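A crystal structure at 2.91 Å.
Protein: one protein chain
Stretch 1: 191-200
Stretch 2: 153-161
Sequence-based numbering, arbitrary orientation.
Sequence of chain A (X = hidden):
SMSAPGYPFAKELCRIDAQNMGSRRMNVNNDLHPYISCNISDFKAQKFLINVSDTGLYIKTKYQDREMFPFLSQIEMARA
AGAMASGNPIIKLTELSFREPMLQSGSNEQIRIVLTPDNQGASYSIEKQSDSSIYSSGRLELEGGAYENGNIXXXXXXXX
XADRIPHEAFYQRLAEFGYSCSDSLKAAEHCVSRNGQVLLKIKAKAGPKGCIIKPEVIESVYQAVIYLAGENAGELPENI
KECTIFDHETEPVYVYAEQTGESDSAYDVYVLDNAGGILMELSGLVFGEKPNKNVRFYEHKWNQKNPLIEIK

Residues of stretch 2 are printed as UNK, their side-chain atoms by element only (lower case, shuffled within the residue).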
ATOM      1  N   CYS A 191      28.490 -25.102 -20.525  1.00 46.85           N
ATOM      2  CA  CYS A 191      29.090 -25.216 -19.199  1.00 46.97           C
ATOM      3  C   CYS A 191      30.527 -25.717 -19.293  1.00 48.66           C
ATOM      4  O   CYS A 191      30.813 -26.649 -20.050  1.00 49.81           O
ATOM      5  CB  CYS A 191      28.241 -26.164 -18.341  1.00 46.59           C
ATOM      6  SG  CYS A 191      28.931 -26.690 -16.765  1.00 47.19           S
ATOM      7  N   VAL A 192      31.422 -25.102 -18.517  1.00 48.91           N
ATOM      8  CA  VAL A 192      32.802 -25.558 -18.338  1.00 50.55           C
ATOM      9  C   VAL A 192      33.051 -25.777 -16.854  1.00 50.64           C
ATOM     10  O   VAL A 192      32.831 -24.868 -16.047  1.00 49.70           O
ATOM     11  CB  VAL A 192      33.831 -24.553 -18.893  1.00 51.18           C
ATOM     12  CG1 VAL A 192      35.255 -25.092 -18.716  1.00 53.02           C
ATOM     13  CG2 VAL A 192      33.579 -24.267 -20.358  1.00 51.21           C
ATOM     14  N   SER A 193      33.529 -26.969 -16.499  1.00 51.90           N
ATOM     15  CA  SER A 193      33.694 -27.364 -15.103  1.00 52.20           C
ATOM     16  C   SER A 193      35.077 -27.961 -14.896  1.00 54.16           C
ATOM     17  O   SER A 193      35.448 -28.918 -15.582  1.00 55.33           O
ATOM     18  CB  SER A 193      32.615 -28.370 -14.703  1.00 51.78           C
ATOM     19  OG  SER A 193      32.706 -28.699 -13.330  1.00 52.11           O
ATOM     20  N   ARG A 194      35.834 -27.405 -13.947  1.00 61.15           N
ATOM     21  CA  ARG A 194      37.150 -27.929 -13.609  1.00 63.10           C
ATOM     22  C   ARG A 194      37.467 -27.685 -12.140  1.00 63.43           C
ATOM     23  O   ARG A 194      37.317 -26.560 -11.655  1.00 62.52           O
ATOM     24  CB  ARG A 194      38.238 -27.258 -14.443  1.00 63.96           C
ATOM     25  CG  ARG A 194      37.831 -26.811 -15.845  1.00 63.20           C
ATOM     26  CD  ARG A 194      39.027 -26.204 -16.550  1.00 64.37           C
ATOM     27  NE  ARG A 194      39.700 -25.260 -15.659  1.00 64.62           N
ATOM     28  CZ  ARG A 194      40.802 -24.584 -15.954  1.00 65.73           C
ATOM     29  NH1 ARG A 194      41.397 -24.723 -17.130  1.00 66.72           N
ATOM     30  NH2 ARG A 194      41.309 -23.755 -15.055  1.00 65.97           N
ATOM     31  N   ASN A 195      37.935 -28.727 -11.448  1.00 74.30           N
ATOM     32  CA  ASN A 195      38.536 -28.579 -10.123  1.00 75.21           C
ATOM     33  C   ASN A 195      37.549 -28.036  -9.094  1.00 73.78           C
ATOM     34  O   ASN A 195      37.938 -27.324  -8.165  1.00 74.02           O
ATOM     35  CB  ASN A 195      39.776 -27.680 -10.198  1.00 76.17           C
ATOM     36  CG  ASN A 195      40.674 -27.825  -8.991  1.00 77.81           C
ATOM     37  OD1 ASN A 195      41.009 -28.942  -8.570  1.00 79.24           O
ATOM     38  ND2 ASN A 195      41.075 -26.691  -8.420  1.00 77.77           N
ATOM     39  N   GLY A 196      36.273 -28.378  -9.243  1.00 59.45           N
ATOM     40  CA  GLY A 196      35.254 -27.843  -8.360  1.00 58.03           C
ATOM     41  C   GLY A 196      34.950 -26.392  -8.646  1.00 56.50           C
ATOM     42  O   GLY A 196      34.573 -25.643  -7.738  1.00 55.76           O
ATOM     43  N   GLN A 197      35.115 -25.981  -9.898  1.00 53.15           N
ATOM     44  CA  GLN A 197      34.766 -24.655 -10.370  1.00 51.77           C
ATOM     45  C   GLN A 197      33.969 -24.819 -11.655  1.00 50.79           C
ATOM     46  O   GLN A 197      34.170 -25.783 -12.396  1.00 51.61           O
ATOM     47  CB  GLN A 197      36.028 -23.816 -10.617  1.00 52.77           C
ATOM     48  CG  GLN A 197      37.004 -23.783  -9.439  1.00 54.19           C
ATOM     49  CD  GLN A 197      38.323 -23.116  -9.797  1.00 55.49           C
ATOM     50  OE1 GLN A 197      38.714 -23.067 -10.970  1.00 55.78           O
ATOM     51  NE2 GLN A 197      39.013 -22.591  -8.787  1.00 56.37           N
ATOM     52  N   VAL A 198      33.038 -23.902 -11.905  1.00 49.14           N
ATOM     53  CA  VAL A 198      32.172 -23.995 -13.077  1.00 48.22           C
ATOM     54  C   VAL A 198      31.931 -22.594 -13.616  1.00 47.15           C
ATOM     55  O   VAL A 198      31.667 -21.665 -12.845  1.00 46.33           O
ATOM     56  CB  VAL A 198      30.833 -24.695 -12.755  1.00 47.24           C
ATOM     57  CG1 VAL A 198      29.995 -23.867 -11.793  1.00 45.84           C
ATOM     58  CG2 VAL A 198      30.056 -24.992 -14.031  1.00 46.70           C
ATOM     59  N   LEU A 199      32.045 -22.435 -14.932  1.00 47.30           N
ATOM     60  CA  LEU A 199      31.677 -21.200 -15.614  1.00 46.37           C
ATOM     61  C   LEU A 199      30.556 -21.517 -16.590  1.00 45.54           C
ATOM     62  O   LEU A 199      30.750 -22.306 -17.521  1.00 46.36           O
ATOM     63  CB  LEU A 199      32.877 -20.584 -16.338  1.00 47.52           C
ATOM     64  CG  LEU A 199      32.654 -19.223 -17.010  1.00 46.85           C
ATOM     65  CD1 LEU A 199      32.293 -18.144 -15.992  1.00 45.83           C
ATOM     66  CD2 LEU A 199      33.879 -18.807 -17.807  1.00 48.29           C
ATOM     67  N   LEU A 200      29.397 -20.896 -16.386  1.00 44.02           N
ATOM     68  CA  LEU A 200      28.259 -21.062 -17.277  1.00 43.23           C
ATOM     69  C   LEU A 200      28.154 -19.889 -18.239  1.00 42.87           C
ATOM     70  O   LEU A 200      28.338 -18.733 -17.852  1.00 42.43           O
ATOM     71  CB  LEU A 200      26.954 -21.181 -16.492  1.00 41.89           C
ATOM     72  CG  LEU A 200      26.848 -22.302 -15.462  1.00 42.18           C
ATOM     73  CD1 LEU A 200      25.465 -22.303 -14.847  1.00 40.86           C
ATOM     74  CD2 LEU A 200      27.141 -23.645 -16.101  1.00 43.39           C
ATOM     75  N   UNK A 153      38.982 -13.723 -13.846  1.00 49.35           N
ATOM     76  CA  UNK A 153      39.753 -13.894 -15.064  1.00 48.85           C
ATOM     77  C   UNK A 153      39.153 -15.089 -15.791  1.00 45.49           C
ATOM     78  O   UNK A 153      39.256 -16.228 -15.323  1.00 44.97           O
ATOM     79  c   UNK A 153      42.172 -13.674 -15.796  1.00 52.29           C
ATOM     80  c   UNK A 153      43.965 -13.776 -17.074  1.00 53.30           C
ATOM     81  c   UNK A 153      42.132 -12.642 -16.671  1.00 52.78           C
ATOM     82  c   UNK A 153      41.226 -14.079 -14.711  1.00 51.49           C
ATOM     83  n   UNK A 153      43.255 -12.731 -17.457  1.00 53.40           N
ATOM     84  n   UNK A 153      43.332 -14.367 -16.076  1.00 52.74           N
ATOM     85  N   UNK A 154      38.511 -14.832 -16.929  1.00 41.37           N
ATOM     86  CA  UNK A 154      37.750 -15.865 -17.615  1.00 41.06           C
ATOM     87  C   UNK A 154      38.600 -16.728 -18.531  1.00 42.26           C
ATOM     88  O   UNK A 154      38.165 -17.826 -18.892  1.00 42.67           O
ATOM     89  c   UNK A 154      34.522 -13.927 -18.765  1.00 38.38           C
ATOM     90  c   UNK A 154      36.628 -15.248 -18.456  1.00 40.01           C
ATOM     91  c   UNK A 154      35.544 -14.422 -17.760  1.00 38.90           C
ATOM     92  c   UNK A 154      34.862 -15.226 -16.666  1.00 38.56           C
ATOM     93  N   UNK A 155      39.796 -16.270 -18.897  1.00 66.07           N
ATOM     94  CA  UNK A 155      40.582 -16.921 -19.945  1.00 68.08           C
ATOM     95  C   UNK A 155      40.747 -18.422 -19.733  1.00 68.28           C
ATOM     96  O   UNK A 155      40.533 -19.181 -20.691  1.00 68.70           O
ATOM     97  o   UNK A 155      40.498 -15.125 -22.496  1.00 69.97           O
ATOM     98  c   UNK A 155      41.914 -14.768 -20.615  1.00 70.81           C
ATOM     99  c   UNK A 155      41.942 -16.213 -20.059  1.00 70.41           C
ATOM    100  o   UNK A 155      39.970 -13.501 -21.098  1.00 68.15           O
ATOM    101  c   UNK A 155      40.704 -14.445 -21.466  1.00 69.51           C
ATOM    102  N   UNK A 156      41.117 -18.918 -18.548  1.00 70.81           N
ATOM    103  CA  UNK A 156      41.325 -20.369 -18.405  1.00 71.28           C
ATOM    104  C   UNK A 156      40.140 -21.210 -18.839  1.00 69.73           C
ATOM    105  O   UNK A 156      40.327 -22.315 -19.364  1.00 70.64           O
ATOM    106  c   UNK A 156      41.580 -20.534 -16.901  1.00 70.79           C
ATOM    107  c   UNK A 156      42.121 -19.239 -16.451  1.00 71.22           C
ATOM    108  c   UNK A 156      41.692 -18.168 -17.416  1.00 70.95           C
ATOM    109  N   UNK A 157      38.918 -20.723 -18.634  1.00 64.83           N
ATOM    110  CA  UNK A 157      37.735 -21.494 -18.991  1.00 63.34           C
ATOM    111  C   UNK A 157      37.416 -21.369 -20.476  1.00 63.85           C
ATOM    112  O   UNK A 157      36.804 -22.274 -21.058  1.00 63.49           O
ATOM    113  c   UNK A 157      36.383 -22.308 -15.971  1.00 59.67           C
ATOM    114  c   UNK A 157      37.464 -20.184 -15.961  1.00 60.91           C
ATOM    115  c   UNK A 157      36.623 -22.435 -14.618  1.00 59.35           C
ATOM    116  c   UNK A 157      36.798 -21.179 -16.658  1.00 60.46           C
ATOM    117  c   UNK A 157      37.285 -21.434 -13.940  1.00 59.80           C
ATOM    118  c   UNK A 157      36.553 -21.038 -18.134  1.00 60.96           C
ATOM    119  c   UNK A 157      37.706 -20.308 -14.613  1.00 60.57           C
ATOM    120  N   UNK A 158      37.838 -20.269 -21.102  1.00 65.59           N
ATOM    121  CA  UNK A 158      37.500 -20.013 -22.497  1.00 69.69           C
ATOM    122  C   UNK A 158      38.321 -20.888 -23.437  1.00 73.15           C
ATOM    123  O   UNK A 158      37.862 -21.209 -24.539  1.00 73.51           O
ATOM    124  c   UNK A 158      35.531 -17.571 -21.959  1.00 71.00           C
ATOM    125  c   UNK A 158      37.704 -18.527 -22.813  1.00 72.80           C
ATOM    126  c   UNK A 158      37.545 -16.124 -21.959  1.00 75.32           C
ATOM    127  c   UNK A 158      37.038 -17.556 -21.822  1.00 72.93           C
ATOM    128  N   UNK A 159      39.529 -21.287 -23.023  1.00 77.60           N
ATOM    129  CA  UNK A 159      40.433 -22.001 -23.922  1.00 80.15           C
ATOM    130  C   UNK A 159      39.930 -23.408 -24.218  1.00 79.59           C
ATOM    131  O   UNK A 159      40.198 -23.951 -25.298  1.00 83.06           O
ATOM    132  c   UNK A 159      41.833 -22.077 -23.316  1.00 82.32           C
ATOM    133  o   UNK A 159      41.856 -22.996 -22.237  1.00 81.46           O
ATOM    134  N   UNK A 160      39.217 -24.018 -23.273  1.00 90.15           N
ATOM    135  CA  UNK A 160      38.731 -25.385 -23.444  1.00 87.63           C
ATOM    136  C   UNK A 160      37.376 -25.328 -24.143  1.00 84.51           C
ATOM    137  O   UNK A 160      36.314 -25.531 -23.552  1.00 82.25           O
ATOM    138  n   UNK A 160      42.176 -26.744 -22.068  1.00 93.36           N
ATOM    139  c   UNK A 160      39.923 -26.250 -21.367  1.00 87.80           C
ATOM    140  c   UNK A 160      38.623 -26.086 -22.099  1.00 85.98           C
ATOM    141  o   UNK A 160      40.517 -28.056 -22.814  1.00 91.69           O
ATOM    142  c   UNK A 160      40.902 -27.098 -22.143  1.00 91.08           C
ATOM    143  N   UNK A 161      37.432 -25.061 -25.445  1.00 75.16           N
ATOM    144  CA  UNK A 161      36.197 -24.997 -26.212  1.00 72.97           C
ATOM    145  C   UNK A 161      35.604 -26.395 -26.378  1.00 71.16           C
ATOM    146  O   UNK A 161      34.380 -26.565 -26.361  1.00 68.95           O
ATOM    147  c   UNK A 161      37.299 -22.031 -28.559  1.00 78.24           C
ATOM    148  n   UNK A 161      38.061 -20.803 -28.285  1.00 80.01           N
ATOM    149  n   UNK A 161      38.372 -18.635 -27.584  1.00 80.64           N
ATOM    150  c   UNK A 161      37.565 -19.673 -27.779  1.00 78.78           C
ATOM    151  n   UNK A 161      36.281 -19.564 -27.466  1.00 75.75           N
ATOM    152  c   UNK A 161      37.272 -22.977 -27.349  1.00 77.01           C
ATOM    153  c   UNK A 161      36.458 -24.285 -27.545  1.00 74.88           C
TER

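Position 153 has six side-chain atoms: one carbon, then a five-membered ring of three carbons and two nitrogens. That ring is an imidazole, so this is His153. It lies out of reach of stretch 1.

Position 154 carries four carbons, forked at the second. Its CA-to-CB bond points sideways, but one end carbon comes 3.9 Å from Leu199 CD2. The fork at the second carbon, not the first, makes it Leu154; the touching atom is CD2.

Position 155 has three carbons, the third carrying two oxygens. A carboxylate on a chain of this length is Glu155. It points away from stretch 1 and touches nothing there.

Position 156 has three carbons that close a ring onto the backbone nitrogen. Only proline does this, so it is Pro156. Its CB lies 3.7 Å from Arg194 NH2, and its carbonyl carbon sits over one face of the guanidinium. Pro156 O is 3.5 Å from Arg194 NH1, but the angle is too poor for a hydrogen bond.

Position 157 has one carbon and then a ring of six carbons, with no oxygen. This is Phe157. Its CB is 3.5 Å from Leu199 CD2. Val192 CG1 and Gln197 OE1 approach the ring edge, with Val192 CG1 4.1 Å from Phe157 CD2 and Gln197 OE1 3.7 Å from Phe157 CZ.

Position 158 has four carbons, again forked at the second: Leu158. Its CB points away and it makes no contact.

Position 159 has one carbon and one oxygen, which gives Ser159. Its OG makes a weak hydrogen bond back to Pro156 O, at 3.3 Å.

Position 160 has three carbons, the third bearing one oxygen and one nitrogen. This amide is Gln160. The CB points toward stretch 1, but the nearest contact is through the backbone, with Gln160 O 4.4 Å from Val192 CG2.

Position 161 has three carbons, a nitrogen, then a carbon with two more nitrogens. The guanidinium identifies Arg161, which points away.

Stretch 1 is a hairpin, with paired backbone hydrogen bonds between Val192 and Leu199 and between Arg194 and Gln197. These four residues all point their CB atoms toward stretch 2. Phe157 fills the center of the contact and meets all four. Leu154 extends the apolar patch at Leu199. Arg194 CZ lies 5.0 Å from the centroid of the Phe157 ring, near its normal, so the cation-pi attraction is weak at most. No hydrogen bond crosses between the stretches; the contact rests mainly on apolar packing.

Stretch 2 (153-161) HLEPFLSQR
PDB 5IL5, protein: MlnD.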